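Local coordinates for epidermin leader peptide processing serine protease EpiP (Staphylococcus aureus subsp. aureus, PDB 3QFH), which is a subtilisin-like serine protease that probably removes the leader peptide from the precursor of the lantibiotic epidermin, at residues A[46-51]-A[215-221]; A[23-27]-A[255-259]; A[319-325]-A[427-432]; A[279-285]-A[327-332]. All coordinates share one frame; numbering follows the deposited sequence.

Interaction 1. Residues A[46-51]-A[215-221]; sequences YNIPEL and WVSKAIV
Aromatic contact opens this interface: Trp215 CD1 lies over one face of the Tyr46 ring, 3.4 Å from Tyr46 CZ. The phenol and the five-membered ring are inclined at 43°, neither stacked nor edge-to-face. Tyr46 OH is hydrogen-bonded to Leu151 O, which holds the far end of the ring.

Charge and water come next. Lys218 is fully extended, its CG anti to the backbone N (chi1 -168°), and this carries the aliphatic chain past the tyrosine to the strand backbone. Its ammonium stands over the phenol in a cation-pi contact, with NZ 4.8 Å from the ring centroid. NZ also gives a weak hydrogen bond to Asn47 O, at 3.4 Å, and a firmer one to a water that accepts in turn from Asn47 N at 2.8 Å.

Apolar packing completes the contact. Ile48 CD1 rests 3.7 Å from Lys218 CB, the two side chains running past each other in opposite senses. Leu51 and Val221 meet tip to tip, CD2 to CG2 at 3.8 Å, while the carboxylate end of Glu50 lies against Val221 CG1. Helix 213-225 thus packs on strand 43-48, an edge strand of the propeptide-like sheet, an arrangement typical of the subtilisin prodomain docked on helices of its protease.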
loop_
_atom_site.group_PDB
_atom_site.type_symbol
_atom_site.label_atom_id
_atom_site.label_comp_id
_atom_site.label_asym_id
_atom_site.label_seq_id
_atom_site.Cartn_x
_atom_site.Cartn_y
_atom_site.Cartn_z
ATOM N N TYR A 46 -17.192 -0.004 13.854
ATOM C CA TYR A 46 -16.670 0.186 12.494
ATOM C C TYR A 46 -17.538 -0.666 11.583
ATOM O O TYR A 46 -18.026 -1.714 11.995
ATOM C CB TYR A 46 -15.210 -0.233 12.384
ATOM C CG TYR A 46 -14.441 0.557 11.343
ATOM C CD1 TYR A 46 -14.072 1.879 11.599
ATOM C CD2 TYR A 46 -14.053 -0.010 10.129
ATOM C CE1 TYR A 46 -13.363 2.622 10.677
ATOM C CE2 TYR A 46 -13.323 0.743 9.184
ATOM C CZ TYR A 46 -12.982 2.052 9.469
ATOM O OH TYR A 46 -12.265 2.821 8.570
ATOM N N ASN A 47 -17.742 -0.225 10.357
ATOM C CA ASN A 47 -18.608 -0.962 9.454
ATOM C C ASN A 47 -18.276 -0.633 8.021
ATOM O O ASN A 47 -17.985 0.507 7.716
ATOM C CB ASN A 47 -20.075 -0.634 9.752
ATOM C CG ASN A 47 -21.057 -1.528 8.982
ATOM O OD1 ASN A 47 -20.744 -2.658 8.604
ATOM N ND2 ASN A 47 -22.256 -1.018 8.769
ATOM N N ILE A 48 -18.275 -1.666 7.170
ATOM C CA ILE A 48 -18.019 -1.542 5.745
ATOM C C ILE A 48 -19.172 -2.277 5.024
ATOM O O ILE A 48 -19.056 -3.467 4.720
ATOM C CB ILE A 48 -16.681 -2.202 5.335
ATOM C CG1 ILE A 48 -15.549 -1.836 6.306
ATOM C CG2 ILE A 48 -16.328 -1.799 3.904
ATOM C CD1 ILE A 48 -14.190 -2.443 5.947
ATOM N N PRO A 49 -20.295 -1.585 4.789
ATOM C CA PRO A 49 -21.478 -2.220 4.173
ATOM C C PRO A 49 -21.183 -2.988 2.878
ATOM O O PRO A 49 -21.667 -4.098 2.713
ATOM C CB PRO A 49 -22.424 -1.036 3.915
ATOM C CG PRO A 49 -22.056 -0.045 4.953
ATOM C CD PRO A 49 -20.554 -0.180 5.146
ATOM N N GLU A 50 -20.354 -2.419 2.010
ATOM C CA GLU A 50 -20.005 -3.043 0.722
ATOM C C GLU A 50 -19.323 -4.404 0.860
ATOM O O GLU A 50 -19.345 -5.190 -0.066
ATOM C CB GLU A 50 -19.067 -2.136 -0.100
ATOM C CG GLU A 50 -19.624 -0.776 -0.509
ATOM C CD GLU A 50 -19.462 0.323 0.540
ATOM O OE1 GLU A 50 -19.119 0.026 1.715
ATOM O OE2 GLU A 50 -19.675 1.503 0.157
ATOM N N LEU A 51 -18.679 -4.662 1.987
ATOM C CA LEU A 51 -17.980 -5.937 2.186
ATOM C C LEU A 51 -18.671 -6.832 3.209
ATOM O O LEU A 51 -18.199 -7.931 3.501
ATOM C CB LEU A 51 -16.575 -5.668 2.683
ATOM C CG LEU A 51 -15.740 -4.695 1.852
ATOM C CD1 LEU A 51 -14.325 -4.646 2.395
ATOM C CD2 LEU A 51 -15.743 -5.072 0.388
ATOM N N TRP A 215 -9.715 -0.943 8.617
ATOM C CA TRP A 215 -9.676 0.462 8.169
ATOM C C TRP A 215 -9.072 0.507 6.782
ATOM O O TRP A 215 -9.542 1.247 5.899
ATOM C CB TRP A 215 -8.863 1.384 9.100
ATOM C CG TRP A 215 -9.184 1.334 10.579
ATOM C CD1 TRP A 215 -10.303 0.833 11.165
ATOM C CD2 TRP A 215 -8.420 1.940 11.632
ATOM N NE1 TRP A 215 -10.249 1.010 12.526
ATOM C CE2 TRP A 215 -9.111 1.703 12.840
ATOM C CE3 TRP A 215 -7.216 2.637 11.669
ATOM C CZ2 TRP A 215 -8.627 2.125 14.081
ATOM C CZ3 TRP A 215 -6.726 3.061 12.902
ATOM C CH2 TRP A 215 -7.441 2.810 14.095
ATOM N N VAL A 216 -8.041 -0.309 6.581
ATOM C CA VAL A 216 -7.383 -0.413 5.285
ATOM C C VAL A 216 -8.375 -0.874 4.217
ATOM O O VAL A 216 -8.405 -0.315 3.119
ATOM C CB VAL A 216 -6.202 -1.383 5.312
ATOM C CG1 VAL A 216 -5.600 -1.537 3.894
ATOM C CG2 VAL A 216 -5.110 -0.901 6.322
ATOM N N SER A 217 -9.191 -1.879 4.562
ATOM C CA SER A 217 -10.185 -2.413 3.657
ATOM C C SER A 217 -11.199 -1.351 3.294
ATOM O O SER A 217 -11.543 -1.204 2.135
ATOM C CB SER A 217 -10.867 -3.635 4.257
ATOM O OG SER A 217 -9.910 -4.661 4.476
ATOM N N LYS A 218 -11.653 -0.580 4.276
ATOM C CA LYS A 218 -12.619 0.472 3.988
ATOM C C LYS A 218 -11.974 1.564 3.121
ATOM O O LYS A 218 -12.627 2.141 2.265
ATOM C CB LYS A 218 -13.194 1.042 5.268
ATOM C CG LYS A 218 -14.397 1.931 5.046
ATOM C CD LYS A 218 -14.969 2.415 6.363
ATOM C CE LYS A 218 -16.235 3.220 6.159
ATOM N NZ LYS A 218 -16.792 3.632 7.465
ATOM N N ALA A 219 -10.691 1.832 3.344
ATOM C CA ALA A 219 -9.964 2.820 2.547
ATOM C C ALA A 219 -9.862 2.377 1.082
ATOM O O ALA A 219 -9.972 3.203 0.165
ATOM C CB ALA A 219 -8.554 3.112 3.158
ATOM N N ILE A 220 -9.676 1.075 0.856
ATOM C CA ILE A 220 -9.604 0.552 -0.503
ATOM C C ILE A 220 -10.954 0.736 -1.193
ATOM O O ILE A 220 -11.021 1.172 -2.335
ATOM C CB ILE A 220 -9.204 -0.920 -0.519
ATOM C CG1 ILE A 220 -7.769 -1.056 -0.001
ATOM C CG2 ILE A 220 -9.320 -1.503 -1.945
ATOM C CD1 ILE A 220 -7.317 -2.452 0.110
ATOM N N VAL A 221 -12.024 0.404 -0.494
ATOM C CA VAL A 221 -13.375 0.601 -1.025
ATOM C C VAL A 221 -13.656 2.091 -1.294
ATOM O O VAL A 221 -14.245 2.459 -2.328
ATOM C CB VAL A 221 -14.439 0.014 -0.055
ATOM C CG1 VAL A 221 -15.832 0.442 -0.453
ATOM C CG2 VAL A 221 -14.341 -1.533 -0.016
HETATM O O HOH W 1 -17.016 2.455 10.115
#

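Interaction 2. Residues A[23-27]-A[255-259]; sequences YSVEY and VEYDA
Val255 is wedged against the backbone of Ser24 and Glu26 where the propeptide-like sheet of a subtilase meets helix 254-269 of the protease. Strand 23-27 and the helix segment are inclined at 53°, with their axes 8.5 Å apart at closest. This is the tight part: both methyls of the valine press on the same side of the strand, CG2 lying 3.6 Å from Ser24 O and CG1 3.8 Å from Ser24 CB. Nearby, Glu256 folds back toward Ser24, but the modelled spacing of their oxygens is too short to be trusted; Ser24 OG has a hydrogen bond to Thr79 OG1.

The looser, hydrated side belongs to two acids. The Glu26 chain runs straight out from the strand (chi1 -177°), and its carboxylate is turned 76° from that of Asp258. Glu26 OE1 and Asp258 OD2, two acceptors, lie 2.8 Å apart without a hydrogen bond. Such close like charges could raise the proton affinity of one of them, although Lys262 forms a salt bridge with Glu26 OE2. One water joins the pair, donating to Glu26 OE2 at 2.7 Å and to Asp258 OD2 at 2.8 Å.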
loop_
_atom_site.group_PDB
_atom_site.type_symbol
_atom_site.label_atom_id
_atom_site.label_comp_id
_atom_site.label_asym_id
_atom_site.label_seq_id
_atom_site.Cartn_x
_atom_site.Cartn_y
_atom_site.Cartn_z
ATOM N N TYR A 23 -14.447 -7.368 18.423
ATOM C CA TYR A 23 -14.644 -8.503 17.523
ATOM C C TYR A 23 -14.862 -8.052 16.090
ATOM O O TYR A 23 -15.548 -7.048 15.818
ATOM C CB TYR A 23 -15.817 -9.377 17.964
ATOM C CG TYR A 23 -15.529 -10.167 19.213
ATOM C CD1 TYR A 23 -14.902 -11.417 19.139
ATOM C CD2 TYR A 23 -15.852 -9.665 20.469
ATOM C CE1 TYR A 23 -14.613 -12.145 20.286
ATOM C CE2 TYR A 23 -15.560 -10.389 21.629
ATOM C CZ TYR A 23 -14.949 -11.629 21.530
ATOM O OH TYR A 23 -14.668 -12.350 22.669
ATOM N N SER A 24 -14.242 -8.798 15.184
ATOM C CA SER A 24 -14.411 -8.598 13.754
ATOM C C SER A 24 -15.511 -9.551 13.323
ATOM O O SER A 24 -15.460 -10.748 13.632
ATOM C CB SER A 24 -13.113 -8.870 13.009
ATOM O OG SER A 24 -12.138 -7.888 13.343
ATOM N N VAL A 25 -16.513 -9.023 12.622
ATOM C CA VAL A 25 -17.664 -9.821 12.234
ATOM C C VAL A 25 -17.989 -9.723 10.757
ATOM O O VAL A 25 -18.074 -8.620 10.205
ATOM C CB VAL A 25 -18.926 -9.391 13.047
ATOM C CG1 VAL A 25 -20.122 -10.222 12.663
ATOM C CG2 VAL A 25 -18.662 -9.528 14.553
ATOM N N GLU A 26 -18.166 -10.884 10.123
ATOM C CA GLU A 26 -18.577 -10.942 8.739
ATOM C C GLU A 26 -20.035 -11.356 8.728
ATOM O O GLU A 26 -20.401 -12.416 9.245
ATOM C CB GLU A 26 -17.696 -11.900 7.924
ATOM C CG GLU A 26 -18.054 -11.926 6.439
ATOM C CD GLU A 26 -16.961 -12.536 5.556
ATOM O OE1 GLU A 26 -15.897 -12.965 6.084
ATOM O OE2 GLU A 26 -17.165 -12.563 4.321
ATOM N N TYR A 27 -20.877 -10.500 8.173
ATOM C CA TYR A 27 -22.312 -10.750 8.150
ATOM C C TYR A 27 -22.813 -11.051 6.737
ATOM O O TYR A 27 -22.061 -10.981 5.773
ATOM C CB TYR A 27 -23.081 -9.607 8.822
ATOM C CG TYR A 27 -22.804 -8.192 8.332
ATOM C CD1 TYR A 27 -23.579 -7.613 7.339
ATOM C CD2 TYR A 27 -21.822 -7.415 8.924
ATOM C CE1 TYR A 27 -23.356 -6.311 6.919
ATOM C CE2 TYR A 27 -21.581 -6.122 8.509
ATOM C CZ TYR A 27 -22.356 -5.569 7.507
ATOM O OH TYR A 27 -22.128 -4.273 7.092
ATOM N N VAL A 255 -11.834 -12.998 9.353
ATOM C CA VAL A 255 -12.682 -11.875 8.936
ATOM C C VAL A 255 -11.884 -10.768 8.260
ATOM O O VAL A 255 -12.313 -10.226 7.235
ATOM C CB VAL A 255 -13.551 -11.338 10.081
ATOM C CG1 VAL A 255 -14.351 -10.134 9.621
ATOM C CG2 VAL A 255 -14.490 -12.426 10.546
ATOM N N GLU A 256 -10.714 -10.462 8.814
ATOM C CA GLU A 256 -9.848 -9.456 8.253
ATOM C C GLU A 256 -9.333 -9.891 6.895
ATOM O O GLU A 256 -9.272 -9.096 5.979
ATOM C CB GLU A 256 -8.649 -9.160 9.164
ATOM C CG GLU A 256 -8.906 -8.195 10.285
ATOM C CD GLU A 256 -9.728 -8.741 11.436
ATOM O OE1 GLU A 256 -9.900 -9.986 11.562
ATOM O OE2 GLU A 256 -10.172 -7.889 12.242
ATOM N N TYR A 257 -8.921 -11.153 6.790
ATOM C CA TYR A 257 -8.401 -11.688 5.535
ATOM C C TYR A 257 -9.452 -11.502 4.432
ATOM O O TYR A 257 -9.177 -10.924 3.369
ATOM C CB TYR A 257 -8.028 -13.172 5.680
ATOM C CG TYR A 257 -7.386 -13.711 4.431
ATOM C CD1 TYR A 257 -6.007 -13.752 4.302
ATOM C CD2 TYR A 257 -8.163 -14.130 3.349
ATOM C CE1 TYR A 257 -5.410 -14.216 3.131
ATOM C CE2 TYR A 257 -7.577 -14.604 2.191
ATOM C CZ TYR A 257 -6.198 -14.639 2.089
ATOM O OH TYR A 257 -5.612 -15.096 0.935
ATOM N N ASP A 258 -10.657 -11.979 4.711
ATOM C CA ASP A 258 -11.775 -11.869 3.784
ATOM C C ASP A 258 -12.085 -10.431 3.448
ATOM O O ASP A 258 -12.350 -10.123 2.303
ATOM C CB ASP A 258 -13.037 -12.504 4.376
ATOM C CG ASP A 258 -12.947 -14.025 4.464
ATOM O OD1 ASP A 258 -12.036 -14.608 3.838
ATOM O OD2 ASP A 258 -13.800 -14.634 5.148
ATOM N N ALA A 259 -12.084 -9.562 4.452
ATOM C CA ALA A 259 -12.405 -8.153 4.237
ATOM C C ALA A 259 -11.415 -7.536 3.258
ATOM O O ALA A 259 -11.813 -6.856 2.300
ATOM C CB ALA A 259 -12.385 -7.384 5.548
HETATM O O HOH W 2 -16.057 -14.916 3.495
#

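Interaction 3. Residues A[319-325]-A[427-432]. With SO4 (sulfate ion), chain M.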
loop_
_atom_site.group_PDB
_atom_site.type_symbol
_atom_site.label_atom_id
_atom_site.label_comp_id
_atom_site.label_asym_id
_atom_site.label_seq_id
_atom_site.Cartn_x
_atom_site.Cartn_y
_atom_site.Cartn_z
ATOM N N THR A 319 14.589 -2.834 -5.239
ATOM C CA THR A 319 15.956 -2.977 -5.725
ATOM C C THR A 319 16.881 -1.889 -5.114
ATOM O O THR A 319 16.435 -0.812 -4.697
ATOM C CB THR A 319 16.028 -2.889 -7.288
ATOM O OG1 THR A 319 15.443 -1.663 -7.736
ATOM C CG2 THR A 319 15.291 -4.051 -7.964
ATOM N N ASP A 320 18.176 -2.166 -5.078
ATOM C CA ASP A 320 19.139 -1.202 -4.574
ATOM C C ASP A 320 19.690 -0.349 -5.724
ATOM O O ASP A 320 19.149 -0.390 -6.834
ATOM C CB ASP A 320 20.243 -1.899 -3.753
ATOM C CG ASP A 320 21.154 -2.774 -4.591
ATOM O OD1 ASP A 320 21.069 -2.721 -5.837
ATOM O OD2 ASP A 320 21.993 -3.486 -3.993
ATOM N N GLN A 321 20.736 0.446 -5.469
ATOM C CA GLN A 321 21.280 1.332 -6.491
ATOM C C GLN A 321 22.019 0.613 -7.625
ATOM O O GLN A 321 22.281 1.221 -8.657
ATOM C CB GLN A 321 22.173 2.436 -5.902
ATOM C CG GLN A 321 23.532 1.992 -5.321
ATOM C CD GLN A 321 23.404 1.299 -4.006
ATOM O OE1 GLN A 321 22.296 0.939 -3.590
ATOM N NE2 GLN A 321 24.534 1.100 -3.325
ATOM N N LYS A 322 22.394 -0.646 -7.423
ATOM C CA LYS A 322 23.010 -1.444 -8.498
ATOM C C LYS A 322 21.972 -2.361 -9.182
ATOM O O LYS A 322 22.321 -3.324 -9.849
ATOM C CB LYS A 322 24.174 -2.256 -7.928
ATOM C CG LYS A 322 25.337 -1.353 -7.506
ATOM C CD LYS A 322 26.468 -2.100 -6.843
ATOM C CE LYS A 322 27.782 -1.301 -6.960
ATOM N NZ LYS A 322 27.625 0.165 -6.662
ATOM N N SER A 323 20.690 -2.031 -9.014
ATOM C CA SER A 323 19.580 -2.801 -9.569
ATOM C C SER A 323 19.475 -4.242 -9.040
ATOM O O SER A 323 18.755 -5.044 -9.609
ATOM C CB SER A 323 19.597 -2.758 -11.103
ATOM O OG SER A 323 19.128 -1.493 -11.556
ATOM N N ASN A 324 20.179 -4.555 -7.944
ATOM C CA ASN A 324 20.074 -5.873 -7.310
ATOM C C ASN A 324 18.955 -5.836 -6.277
ATOM O O ASN A 324 18.649 -4.779 -5.739
ATOM C CB ASN A 324 21.393 -6.264 -6.642
ATOM C CG ASN A 324 22.527 -6.447 -7.642
ATOM O OD1 ASN A 324 22.297 -6.706 -8.815
ATOM N ND2 ASN A 324 23.754 -6.349 -7.167
ATOM N N LEU A 325 18.333 -6.977 -5.983
ATOM C CA LEU A 325 17.237 -6.980 -5.026
ATOM C C LEU A 325 17.726 -6.484 -3.670
ATOM O O LEU A 325 18.784 -6.885 -3.204
ATOM C CB LEU A 325 16.635 -8.364 -4.856
ATOM C CG LEU A 325 15.270 -8.405 -4.168
ATOM C CD1 LEU A 325 14.238 -7.822 -5.098
ATOM C CD2 LEU A 325 14.886 -9.822 -3.809
ATOM N N ARG A 427 12.650 -13.396 -7.917
ATOM C CA ARG A 427 13.126 -12.242 -7.168
ATOM C C ARG A 427 12.666 -10.886 -7.721
ATOM O O ARG A 427 12.274 -10.013 -6.935
ATOM C CB ARG A 427 14.654 -12.263 -7.051
ATOM C CG ARG A 427 15.182 -13.572 -6.496
ATOM C CD ARG A 427 16.594 -13.436 -6.001
ATOM N NE ARG A 427 16.612 -12.723 -4.727
ATOM C CZ ARG A 427 17.707 -12.312 -4.093
ATOM N NH1 ARG A 427 18.911 -12.522 -4.616
ATOM N NH2 ARG A 427 17.589 -11.674 -2.933
ATOM N N TYR A 428 12.685 -10.729 -9.054
ATOM C CA TYR A 428 12.352 -9.455 -9.710
ATOM C C TYR A 428 11.016 -9.402 -10.437
ATOM O O TYR A 428 10.608 -8.323 -10.910
ATOM C CB TYR A 428 13.440 -9.106 -10.743
ATOM C CG TYR A 428 14.809 -8.987 -10.132
ATOM C CD1 TYR A 428 15.254 -7.773 -9.603
ATOM C CD2 TYR A 428 15.630 -10.091 -10.022
ATOM C CE1 TYR A 428 16.504 -7.661 -9.017
ATOM C CE2 TYR A 428 16.879 -9.993 -9.431
ATOM C CZ TYR A 428 17.306 -8.773 -8.929
ATOM O OH TYR A 428 18.537 -8.686 -8.346
ATOM N N GLY A 429 10.354 -10.546 -10.552
ATOM C CA GLY A 429 9.130 -10.610 -11.296
ATOM C C GLY A 429 9.527 -10.312 -12.727
ATOM O O GLY A 429 10.563 -10.785 -13.185
ATOM N N HIS A 430 8.743 -9.496 -13.409
ATOM C CA HIS A 430 9.035 -9.135 -14.813
ATOM C C HIS A 430 10.259 -8.245 -14.994
ATOM O O HIS A 430 10.726 -8.053 -16.123
ATOM C CB HIS A 430 7.819 -8.495 -15.481
ATOM C CG HIS A 430 6.662 -9.422 -15.615
ATOM N ND1 HIS A 430 6.574 -10.350 -16.632
ATOM C CD2 HIS A 430 5.531 -9.558 -14.879
ATOM C CE1 HIS A 430 5.444 -11.028 -16.503
ATOM N NE2 HIS A 430 4.789 -10.559 -15.455
ATOM N N GLY A 431 10.781 -7.705 -13.900
ATOM C CA GLY A 431 12.011 -6.924 -13.944
ATOM C C GLY A 431 11.886 -5.604 -13.233
ATOM O O GLY A 431 10.848 -5.303 -12.651
ATOM N N GLU A 432 12.952 -4.806 -13.295
ATOM C CA GLU A 432 12.953 -3.493 -12.673
ATOM C C GLU A 432 12.166 -2.522 -13.554
ATOM O O GLU A 432 12.287 -2.526 -14.774
ATOM C CB GLU A 432 14.387 -2.986 -12.465
ATOM C CG GLU A 432 14.481 -1.761 -11.556
ATOM C CD GLU A 432 15.908 -1.273 -11.357
ATOM O OE1 GLU A 432 16.616 -1.070 -12.372
ATOM O OE2 GLU A 432 16.310 -1.068 -10.181
HETATM S S SO4 M . 8.227 -11.974 -19.372
HETATM O O1 SO4 M . 6.844 -12.411 -19.570
HETATM O O2 SO4 M . 9.179 -12.943 -19.894
HETATM O O3 SO4 M . 8.405 -10.679 -20.012
HETATM O O4 SO4 M . 8.470 -11.825 -17.936
HETATM O O HOH W 3 18.270 0.326 -9.216
#
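Glu432 receives a hydroxyl on each of its carboxylate oxygens: OE2 accepts from Thr319 OG1 through its anti lone pair (2.7 Å), and OE1 from Ser323 OG, also at 2.7 Å, on the syn side and 29° out of the carboxylate plane. A water bridges further, donating to Glu432 OE2 and to Asp320 O.

Ser323 closes a type I turn that begins at Asp320, just after Thr319. Asp320 OD1 braces it by accepting from Lys322 N, an Asx turn, and from Asn324 N, the two donors approaching from opposite faces of the carboxylate.

Further out, Tyr428 OH accepts from Leu325 N at 2.9 Å, while Thr319 CG2 touches the edge of the phenol ring. Leu325 slants across the guanidinium of Arg427, its CD2 3.4 Å from NH2 and its CB over one face. Arg427 NE is buried here without a polar partner. Away from the turn, His430 ND1 donates to O4 of a sulfate (2.7 Å), probably from the crystallisation liquor.

The contact thus joins the loop leaving strand 314-319 to the end of helix 425-428 and the loop after it, beside strand 338-341, with helix 103-108 touching the turn through Lys107 and Trp103.

Interaction 4. Residues A[279-285]-A[327-332]; sequences GNDGIDV and EFSNFG
Asn330 extends its side-chain carbonyl into the loop at 281-283 and satisfies two backbone donors there. This pairing of the loops after strands 273-277 and 314-319 belongs to the subtilisin-like alpha/beta fold. Asp281 N and Ile283 N approach Asn330 OD1 from opposite faces of the amide, at 3.0 and 3.1 Å; the second bond is almost straight at 178°. The other end of the amide is used as well: ND2 donates to Asp305 OD2 and Tyr238 OH.

In the backbone, Asn330 N donates to Gly279 O at 2.9 Å. Asn280 OD1, close to the ring of Phe328, accepts from Thr382 N; as in subtilisin, Asn280 probably belongs to the oxyanion hole, near the probable Ser-His-Asp triad.

The Phe331 ring lies against Asp284, whose CA is over one of its faces and whose CB is 3.7 Å from Phe331 CZ. The backbone of Phe331 makes both bonds of the single bridge to Asp284: Phe331 N donates to Ile283 O at 3.1 Å, and Phe331 O accepts from Val285 N at 2.9 Å.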
loop_
_atom_site.group_PDB
_atom_site.type_symbol
_atom_site.label_atom_id
_atom_site.label_comp_id
_atom_site.label_asym_id
_atom_site.label_seq_id
_atom_site.Cartn_x
_atom_site.Cartn_y
_atom_site.Cartn_z
ATOM N N GLY A 279 6.822 -7.398 1.525
ATOM C CA GLY A 279 7.262 -7.178 2.896
ATOM C C GLY A 279 8.729 -6.809 2.916
ATOM O O GLY A 279 9.440 -6.958 1.895
ATOM N N ASN A 280 9.179 -6.345 4.081
ATOM C CA ASN A 280 10.536 -5.907 4.280
ATOM C C ASN A 280 11.340 -6.803 5.224
ATOM O O ASN A 280 12.158 -6.320 5.968
ATOM C CB ASN A 280 10.536 -4.468 4.822
ATOM C CG ASN A 280 10.018 -3.464 3.812
ATOM O OD1 ASN A 280 10.793 -2.875 3.073
ATOM N ND2 ASN A 280 8.707 -3.315 3.735
ATOM N N ASP A 281 11.135 -8.106 5.167
ATOM C CA ASP A 281 11.840 -9.017 6.073
ATOM C C ASP A 281 12.811 -9.930 5.371
ATOM O O ASP A 281 13.331 -10.862 5.969
ATOM C CB ASP A 281 10.812 -9.817 6.848
ATOM C CG ASP A 281 9.938 -8.928 7.693
ATOM O OD1 ASP A 281 10.489 -8.184 8.519
ATOM O OD2 ASP A 281 8.709 -8.960 7.531
ATOM N N GLY A 282 13.046 -9.672 4.090
ATOM C CA GLY A 282 13.975 -10.469 3.304
ATOM C C GLY A 282 13.654 -11.950 3.251
ATOM O O GLY A 282 14.558 -12.783 3.180
ATOM N N ILE A 283 12.379 -12.308 3.265
ATOM C CA ILE A 283 12.056 -13.728 3.245
ATOM C C ILE A 283 11.402 -14.204 1.932
ATOM O O ILE A 283 10.692 -13.448 1.249
ATOM C CB ILE A 283 11.167 -14.125 4.445
ATOM C CG1 ILE A 283 9.746 -13.609 4.287
ATOM C CG2 ILE A 283 11.769 -13.633 5.765
ATOM C CD1 ILE A 283 8.892 -13.897 5.503
ATOM N N ASP A 284 11.707 -15.449 1.576
ATOM C CA ASP A 284 11.094 -16.121 0.440
ATOM C C ASP A 284 9.736 -16.551 0.984
ATOM O O ASP A 284 9.648 -17.445 1.843
ATOM C CB ASP A 284 11.930 -17.333 0.008
ATOM C CG ASP A 284 11.343 -18.071 -1.215
ATOM O OD1 ASP A 284 12.122 -18.760 -1.897
ATOM O OD2 ASP A 284 10.127 -17.974 -1.507
ATOM N N VAL A 285 8.679 -15.925 0.486
ATOM C CA VAL A 285 7.345 -16.187 1.009
ATOM C C VAL A 285 6.830 -17.612 0.787
ATOM O O VAL A 285 5.777 -17.948 1.293
ATOM C CB VAL A 285 6.322 -15.210 0.469
ATOM C CG1 VAL A 285 6.682 -13.790 0.912
ATOM C CG2 VAL A 285 6.219 -15.348 -1.051
ATOM N N GLU A 327 18.279 -6.286 0.169
ATOM C CA GLU A 327 18.429 -7.387 1.128
ATOM C C GLU A 327 17.189 -7.555 2.021
ATOM O O GLU A 327 16.887 -8.646 2.486
ATOM C CB GLU A 327 19.698 -7.219 1.988
ATOM C CG GLU A 327 19.688 -6.075 3.004
ATOM C CD GLU A 327 19.889 -4.681 2.415
ATOM O OE1 GLU A 327 19.897 -3.732 3.226
ATOM O OE2 GLU A 327 20.032 -4.517 1.172
ATOM N N PHE A 328 16.460 -6.472 2.238
ATOM C CA PHE A 328 15.270 -6.528 3.071
ATOM C C PHE A 328 13.998 -6.886 2.296
ATOM O O PHE A 328 12.949 -7.060 2.887
ATOM C CB PHE A 328 15.057 -5.177 3.766
ATOM C CG PHE A 328 15.029 -3.974 2.816
ATOM C CD1 PHE A 328 16.102 -3.086 2.777
ATOM C CD2 PHE A 328 13.944 -3.724 2.008
ATOM C CE1 PHE A 328 16.103 -1.996 1.936
ATOM C CE2 PHE A 328 13.920 -2.616 1.155
ATOM C CZ PHE A 328 15.006 -1.750 1.117
ATOM N N SER A 329 14.064 -6.994 0.972
ATOM C CA SER A 329 12.837 -7.248 0.218
ATOM C C SER A 329 12.367 -8.694 0.269
ATOM O O SER A 329 13.125 -9.621 0.024
ATOM C CB SER A 329 12.997 -6.859 -1.255
ATOM O OG SER A 329 11.716 -6.876 -1.911
ATOM N N ASN A 330 11.115 -8.890 0.610
ATOM C CA ASN A 330 10.547 -10.212 0.470
ATOM C C ASN A 330 10.542 -10.522 -1.036
ATOM O O ASN A 330 10.672 -9.617 -1.887
ATOM C CB ASN A 330 9.125 -10.288 1.027
ATOM C CG ASN A 330 9.076 -10.297 2.555
ATOM O OD1 ASN A 330 10.103 -10.191 3.258
ATOM N ND2 ASN A 330 7.871 -10.448 3.077
ATOM N N PHE A 331 10.426 -11.797 -1.358
ATOM C CA PHE A 331 10.380 -12.246 -2.733
ATOM C C PHE A 331 9.848 -13.674 -2.790
ATOM O O PHE A 331 9.516 -14.273 -1.756
ATOM C CB PHE A 331 11.788 -12.224 -3.312
ATOM C CG PHE A 331 12.729 -13.177 -2.636
ATOM C CD1 PHE A 331 13.033 -14.402 -3.217
ATOM C CD2 PHE A 331 13.295 -12.862 -1.403
ATOM C CE1 PHE A 331 13.887 -15.286 -2.594
ATOM C CE2 PHE A 331 14.158 -13.745 -0.769
ATOM C CZ PHE A 331 14.451 -14.965 -1.372
ATOM N N GLY A 332 9.803 -14.217 -4.003
ATOM C CA GLY A 332 9.429 -15.601 -4.225
ATOM C C GLY A 332 8.582 -15.837 -5.454
ATOM O O GLY A 332 7.976 -14.904 -6.003
#

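Overall arrangement
The four contacts form two pairs in one chain. Interactions 1 and 2, with centres 10 Å apart, dock the same mixed propeptide-like sheet on helices 213-225 and 254-269; interaction 1 is nested within the loop closed by interaction 2, and Tyr27 and Asn47 join them through a probable hydrogen bond. Interactions 3 and 4 follow later in the chain and alternate in sequence. Their centres lie 12 Å apart, and both draw on the connection between strands 314-319 and 338-341 of the parallel sheet, Phe331 touching Leu325 and Arg427. About 33 Å separates the centres of interactions 1 and 3. One pair therefore holds the prodomain-like part to the protease, the other ties loops within the protease.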